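Long-range contacts in DUF211 domain-containing protein (Archaeoglobus fulgidus DSM 4304, PDB 3BPD), which is of unknown function but binds magnesium ions and assembles into a heptamer: residues L11-P16 / I51-L56; K4-L9 / D80-G85. The protein carries 1 engineered substitution. All blocks are in the same frame, centred on the assembly; numbering follows the deposited sequence.

Contact 1 (L11-P16 / I51-L56); sequences LDVLKP and IKITIL. With MG (magnesium ion), chain Y.
Leu11 and Ile53 face each other as an antiparallel hydrogen-bonded pair, each giving its N-H to the other's carbonyl; the bond from Leu11 N to Ile53 O measures 2.7 Å. Their side chains leave the same face of the sheet, where both reach Ile69 of helix 62-71. Next in sequence, Asp12 forms an antiparallel non-hydrogen-bonded pair with Lys52 and turns to the opposite face. Its CG stands anti to the backbone N (chi1 169°), and OD1 binds a magnesium ion at 2.2 Å, a site that Ser78 shares. Asp12 OD2 and Lys52 NZ are 4.5 Å apart, too far for a salt bridge. Val13 then makes a second hydrogen-bonded pair, with Ile51, the bond from Ile51 N to Val13 O being 2.8 Å long and almost straight. On the Leu11 face, Val13 CG2 meets the tip of Ile53 at CD1, 4.0 Å away, while Val13 CB lies against Ile51 CG1. Further on, the Lys15 chain passes at about a right angle to Ile51, its CD 3.9 Å from Ile51 CD1. The ammonium beyond it is bonded to the carbonyls of Pro16 and Pro19 and to the carboxylate of Glu49. Two inner strands of a four-stranded antiparallel sheet thus show the alternation typical of the ferredoxin-like beta-alpha-beta-beta-alpha-beta fold, with aliphatic groups beneath the helices and a metal site on the other face.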
loop_
_atom_site.group_PDB
_atom_site.type_symbol
_atom_site.label_atom_id
_atom_site.label_comp_id
_atom_site.label_asym_id
_atom_site.label_seq_id
_atom_site.Cartn_x
_atom_site.Cartn_y
_atom_site.Cartn_z
ATOM N N LEU F 11 17.097 -0.418 -16.561
ATOM C CA LEU F 11 17.510 0.020 -17.874
ATOM C C LEU F 11 16.387 0.104 -18.896
ATOM O O LEU F 11 15.586 -0.812 -19.034
ATOM C CB LEU F 11 18.602 -0.914 -18.389
ATOM C CG LEU F 11 19.779 -1.073 -17.427
ATOM C CD1 LEU F 11 20.883 -1.858 -18.095
ATOM C CD2 LEU F 11 20.286 0.299 -17.005
ATOM N N ASP F 12 16.316 1.227 -19.596
ATOM C CA ASP F 12 15.324 1.388 -20.643
ATOM C C ASP F 12 16.018 0.880 -21.897
ATOM O O ASP F 12 16.990 1.482 -22.359
ATOM C CB ASP F 12 14.961 2.853 -20.840
ATOM C CG ASP F 12 14.147 3.073 -22.091
ATOM O OD1 ASP F 12 14.002 4.241 -22.503
ATOM O OD2 ASP F 12 13.649 2.072 -22.663
ATOM N N VAL F 13 15.521 -0.219 -22.448
ATOM C CA VAL F 13 16.136 -0.800 -23.629
ATOM C C VAL F 13 15.224 -0.971 -24.842
ATOM O O VAL F 13 14.062 -1.357 -24.716
ATOM C CB VAL F 13 16.762 -2.170 -23.282
ATOM C CG1 VAL F 13 17.217 -2.881 -24.538
ATOM C CG2 VAL F 13 17.938 -1.971 -22.344
ATOM N N LEU F 14 15.766 -0.655 -26.016
ATOM C CA LEU F 14 15.053 -0.819 -27.277
ATOM C C LEU F 14 15.774 -1.970 -27.977
ATOM O O LEU F 14 16.999 -2.060 -27.926
ATOM C CB LEU F 14 15.142 0.444 -28.135
ATOM C CG LEU F 14 14.568 0.299 -29.552
ATOM C CD1 LEU F 14 13.044 0.402 -29.510
ATOM C CD2 LEU F 14 15.146 1.376 -30.453
ATOM N N LYS F 15 15.025 -2.849 -28.629
ATOM C CA LYS F 15 15.639 -3.993 -29.297
ATOM C C LYS F 15 14.773 -4.568 -30.408
ATOM O O LYS F 15 13.558 -4.410 -30.406
ATOM C CB LYS F 15 15.883 -5.108 -28.282
ATOM C CG LYS F 15 14.597 -5.841 -27.887
ATOM C CD LYS F 15 14.885 -7.028 -26.989
ATOM C CE LYS F 15 13.712 -7.989 -26.947
ATOM N NZ LYS F 15 13.454 -8.621 -28.270
ATOM N N PRO F 16 15.388 -5.253 -31.378
ATOM C CA PRO F 16 14.544 -5.814 -32.431
ATOM C C PRO F 16 13.778 -6.958 -31.764
ATOM O O PRO F 16 14.100 -7.337 -30.639
ATOM C CB PRO F 16 15.556 -6.286 -33.464
ATOM C CG PRO F 16 16.705 -6.733 -32.606
ATOM C CD PRO F 16 16.797 -5.653 -31.546
ATOM N N ILE F 51 11.556 -2.254 -23.754
ATOM C CA ILE F 51 11.447 -3.044 -22.539
ATOM C C ILE F 51 12.188 -2.402 -21.363
ATOM O O ILE F 51 13.187 -1.706 -21.558
ATOM C CB ILE F 51 12.012 -4.477 -22.777
ATOM C CG1 ILE F 51 13.504 -4.406 -23.132
ATOM C CG2 ILE F 51 11.259 -5.155 -23.914
ATOM C CD1 ILE F 51 14.153 -5.770 -23.389
ATOM N N LYS F 52 11.684 -2.629 -20.149
ATOM C CA LYS F 52 12.315 -2.118 -18.926
ATOM C C LYS F 52 13.023 -3.296 -18.231
ATOM O O LYS F 52 12.384 -4.295 -17.898
ATOM C CB LYS F 52 11.261 -1.522 -17.981
ATOM C CG LYS F 52 11.475 -0.057 -17.660
ATOM C CD LYS F 52 11.131 0.825 -18.856
ATOM C CE LYS F 52 11.365 2.298 -18.572
ATOM N NZ LYS F 52 10.609 3.135 -19.546
ATOM N N ILE F 53 14.334 -3.182 -18.024
ATOM C CA ILE F 53 15.104 -4.246 -17.374
ATOM C C ILE F 53 15.539 -3.861 -15.961
ATOM O O ILE F 53 16.171 -2.828 -15.754
ATOM C CB ILE F 53 16.381 -4.605 -18.171
ATOM C CG1 ILE F 53 16.018 -5.149 -19.562
ATOM C CG2 ILE F 53 17.187 -5.644 -17.406
ATOM C CD1 ILE F 53 17.230 -5.415 -20.485
ATOM N N THR F 54 15.185 -4.694 -14.990
ATOM C CA THR F 54 15.554 -4.452 -13.608
ATOM C C THR F 54 16.500 -5.578 -13.211
ATOM O O THR F 54 16.137 -6.757 -13.267
ATOM C CB THR F 54 14.319 -4.476 -12.671
ATOM O OG1 THR F 54 13.402 -3.460 -13.068
ATOM C CG2 THR F 54 14.726 -4.224 -11.222
ATOM N N ILE F 55 17.717 -5.203 -12.828
ATOM C CA ILE F 55 18.737 -6.153 -12.415
ATOM C C ILE F 55 19.109 -5.945 -10.957
ATOM O O ILE F 55 19.460 -4.838 -10.537
ATOM C CB ILE F 55 20.004 -6.001 -13.249
ATOM C CG1 ILE F 55 19.655 -6.063 -14.725
ATOM C CG2 ILE F 55 20.978 -7.113 -12.922
ATOM C CD1 ILE F 55 20.836 -5.849 -15.615
ATOM N N LEU F 56 19.022 -7.029 -10.193
ATOM C CA LEU F 56 19.353 -7.016 -8.778
ATOM C C LEU F 56 20.605 -7.867 -8.558
ATOM O O LEU F 56 20.828 -8.845 -9.269
ATOM C CB LEU F 56 18.189 -7.592 -7.960
ATOM C CG LEU F 56 18.400 -7.583 -6.442
ATOM C CD1 LEU F 56 18.592 -6.140 -6.001
ATOM C CD2 LEU F 56 17.236 -8.231 -5.710
HETATM MG MG MG Y . 14.400 6.149 -21.425
#

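Contact 2 (K4-L9 / D80-G85); sequences KGLRRL and DEVVAG
Arg8 and Glu81 form a salt bridge, Arg8 NH2 lying 2.7 Å from Glu81 OE2 on the syn side of the carboxylate. Guanidinium and carboxylate planes are nearly parallel (10°) but offset, NH2 lying 24° out of the carboxylate plane. A bend at chi3 (69°) after an extended start brings Arg8 NE near that oxygen for a weak bond. Arg8 NH2 also pairs with Glu90, while Glu81 OE1 accepts a bond from Asn38 of a neighbouring subunit. An alanine in place of Arg8 would probably leave Glu81 and Glu90 without the positive charge between them and take NE and CZ away from Val83 CG2, though CB would still touch it. Among the backbone bonds, Val83 O receives Arg7 N at 2.6 Å and, weakly, Arg8 N: two residues face one, the definition of a classic beta bulge, shifting the register by one. Val83 N returns a bond to Arg8 O, and Gly85 N reaches Gly5 O. Arg7 turns its guanidinium edge to Gly85 O, with a weak bond from NE; its terminal nitrogens bind the carbonyls of Lys86 and Gly57. On the face of Leu6, Leu9, Val82 and Ala84 the contact is apolar. Leu9 CD2 lies 3.6 Å from Val82 CG1, the side chains pointing alike, and Leu6 CD2 meets that same methyl at 4.0 Å, with Tyr62 of helix 62-71 touching both leucines.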
loop_
_atom_site.group_PDB
_atom_site.type_symbol
_atom_site.label_atom_id
_atom_site.label_comp_id
_atom_site.label_asym_id
_atom_site.label_seq_id
_atom_site.Cartn_x
_atom_site.Cartn_y
_atom_site.Cartn_z
ATOM N N LYS F 4 28.418 -4.240 -1.569
ATOM C CA LYS F 4 28.999 -2.983 -1.996
ATOM C C LYS F 4 28.822 -2.792 -3.503
ATOM O O LYS F 4 28.311 -3.676 -4.169
ATOM C CB LYS F 4 30.479 -2.918 -1.609
ATOM C CG LYS F 4 31.404 -3.710 -2.499
ATOM C CD LYS F 4 32.756 -3.857 -1.883
ATOM C CE LYS F 4 33.455 -5.009 -2.539
ATOM N NZ LYS F 4 34.694 -5.375 -1.804
ATOM N N GLY F 5 29.153 -1.609 -4.015
ATOM C CA GLY F 5 29.021 -1.361 -5.441
ATOM C C GLY F 5 27.620 -1.143 -5.980
ATOM O O GLY F 5 26.709 -0.710 -5.269
ATOM N N LEU F 6 27.462 -1.416 -7.270
ATOM C CA LEU F 6 26.174 -1.274 -7.917
ATOM C C LEU F 6 25.324 -2.398 -7.370
ATOM O O LEU F 6 25.789 -3.528 -7.250
ATOM C CB LEU F 6 26.302 -1.415 -9.428
ATOM C CG LEU F 6 27.117 -0.372 -10.182
ATOM C CD1 LEU F 6 26.957 -0.647 -11.677
ATOM C CD2 LEU F 6 26.655 1.044 -9.827
ATOM N N ARG F 7 24.075 -2.097 -7.048
ATOM C CA ARG F 7 23.208 -3.111 -6.492
ATOM C C ARG F 7 21.954 -3.341 -7.317
ATOM O O ARG F 7 21.423 -4.457 -7.358
ATOM C CB ARG F 7 22.879 -2.727 -5.050
ATOM C CG ARG F 7 24.117 -2.806 -4.136
ATOM C CD ARG F 7 24.292 -4.199 -3.530
ATOM N NE ARG F 7 23.629 -4.273 -2.229
ATOM C CZ ARG F 7 22.935 -5.321 -1.794
ATOM N NH1 ARG F 7 22.805 -6.395 -2.559
ATOM N NH2 ARG F 7 22.359 -5.288 -0.594
ATOM N N ARG F 8 21.493 -2.297 -7.997
ATOM C CA ARG F 8 20.301 -2.411 -8.826
ATOM C C ARG F 8 20.274 -1.387 -9.973
ATOM O O ARG F 8 20.650 -0.222 -9.811
ATOM C CB ARG F 8 19.045 -2.266 -7.954
ATOM C CG ARG F 8 17.770 -2.786 -8.609
ATOM C CD ARG F 8 16.574 -2.628 -7.689
ATOM N NE ARG F 8 16.222 -1.226 -7.511
ATOM C CZ ARG F 8 15.394 -0.773 -6.576
ATOM N NH1 ARG F 8 14.824 -1.615 -5.728
ATOM N NH2 ARG F 8 15.152 0.526 -6.479
ATOM N N LEU F 9 19.829 -1.838 -11.137
ATOM C CA LEU F 9 19.744 -0.979 -12.309
ATOM C C LEU F 9 18.392 -1.150 -13.008
ATOM O O LEU F 9 17.853 -2.256 -13.098
ATOM C CB LEU F 9 20.863 -1.325 -13.310
ATOM C CG LEU F 9 22.310 -1.124 -12.870
ATOM C CD1 LEU F 9 23.277 -1.845 -13.801
ATOM C CD2 LEU F 9 22.595 0.361 -12.840
ATOM N N ASP F 80 17.411 4.333 -16.018
ATOM C CA ASP F 80 16.388 5.044 -15.256
ATOM C C ASP F 80 16.537 5.015 -13.743
ATOM O O ASP F 80 15.984 5.865 -13.047
ATOM C CB ASP F 80 14.990 4.569 -15.668
ATOM C CG ASP F 80 14.739 4.725 -17.162
ATOM O OD1 ASP F 80 15.342 5.611 -17.795
ATOM O OD2 ASP F 80 13.924 3.964 -17.708
ATOM N N GLU F 81 17.273 4.039 -13.229
ATOM C CA GLU F 81 17.510 3.968 -11.797
ATOM C C GLU F 81 18.786 3.218 -11.508
ATOM O O GLU F 81 19.124 2.262 -12.203
ATOM C CB GLU F 81 16.368 3.280 -11.058
ATOM C CG GLU F 81 16.183 3.860 -9.659
ATOM C CD GLU F 81 15.444 2.949 -8.697
ATOM O OE1 GLU F 81 14.828 3.477 -7.746
ATOM O OE2 GLU F 81 15.492 1.712 -8.869
ATOM N N VAL F 82 19.499 3.667 -10.482
ATOM C CA VAL F 82 20.739 3.028 -10.068
ATOM C C VAL F 82 20.761 2.993 -8.555
ATOM O O VAL F 82 20.351 3.944 -7.906
ATOM C CB VAL F 82 21.982 3.819 -10.502
ATOM C CG1 VAL F 82 23.210 2.938 -10.364
ATOM C CG2 VAL F 82 21.833 4.317 -11.919
ATOM N N VAL F 83 21.230 1.892 -7.989
ATOM C CA VAL F 83 21.341 1.780 -6.544
ATOM C C VAL F 83 22.746 1.274 -6.233
ATOM O O VAL F 83 23.224 0.328 -6.852
ATOM C CB VAL F 83 20.295 0.822 -5.978
ATOM C CG1 VAL F 83 20.360 0.833 -4.473
ATOM C CG2 VAL F 83 18.915 1.239 -6.446
ATOM N N ALA F 84 23.421 1.922 -5.294
ATOM C CA ALA F 84 24.777 1.521 -4.931
ATOM C C ALA F 84 25.007 1.634 -3.433
ATOM O O ALA F 84 24.497 2.553 -2.790
ATOM C CB ALA F 84 25.792 2.377 -5.680
ATOM N N GLY F 85 25.778 0.704 -2.877
ATOM C CA GLY F 85 26.045 0.741 -1.448
ATOM C C GLY F 85 25.720 -0.557 -0.741
ATOM O O GLY F 85 25.519 -1.577 -1.382
#

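In the fold
Strand 6-16 serves both contacts: its later half pairs with strand 48-57 in contact 1, its earlier half with strand 75-85 in contact 2, so the pairings lie on opposite edges of one strand. Their centres are 15 Å apart. Along the chain, contact 1 is nested inside the loop that contact 2 closes. The two meet where Ile55 N probably donates to Leu9 O at 3.0 Å and where Asp80 OD2 comes within 3.5 Å of Asp12 CB. The magnesium ion bound by Asp12 lies at contact 1; the Glu81 side chain of contact 2 is about 11 Å from a bound magnesium. Residues Glu81 to Gly85 also pair with a strand of a neighbouring subunit, so the sheet runs on across that subunit interface.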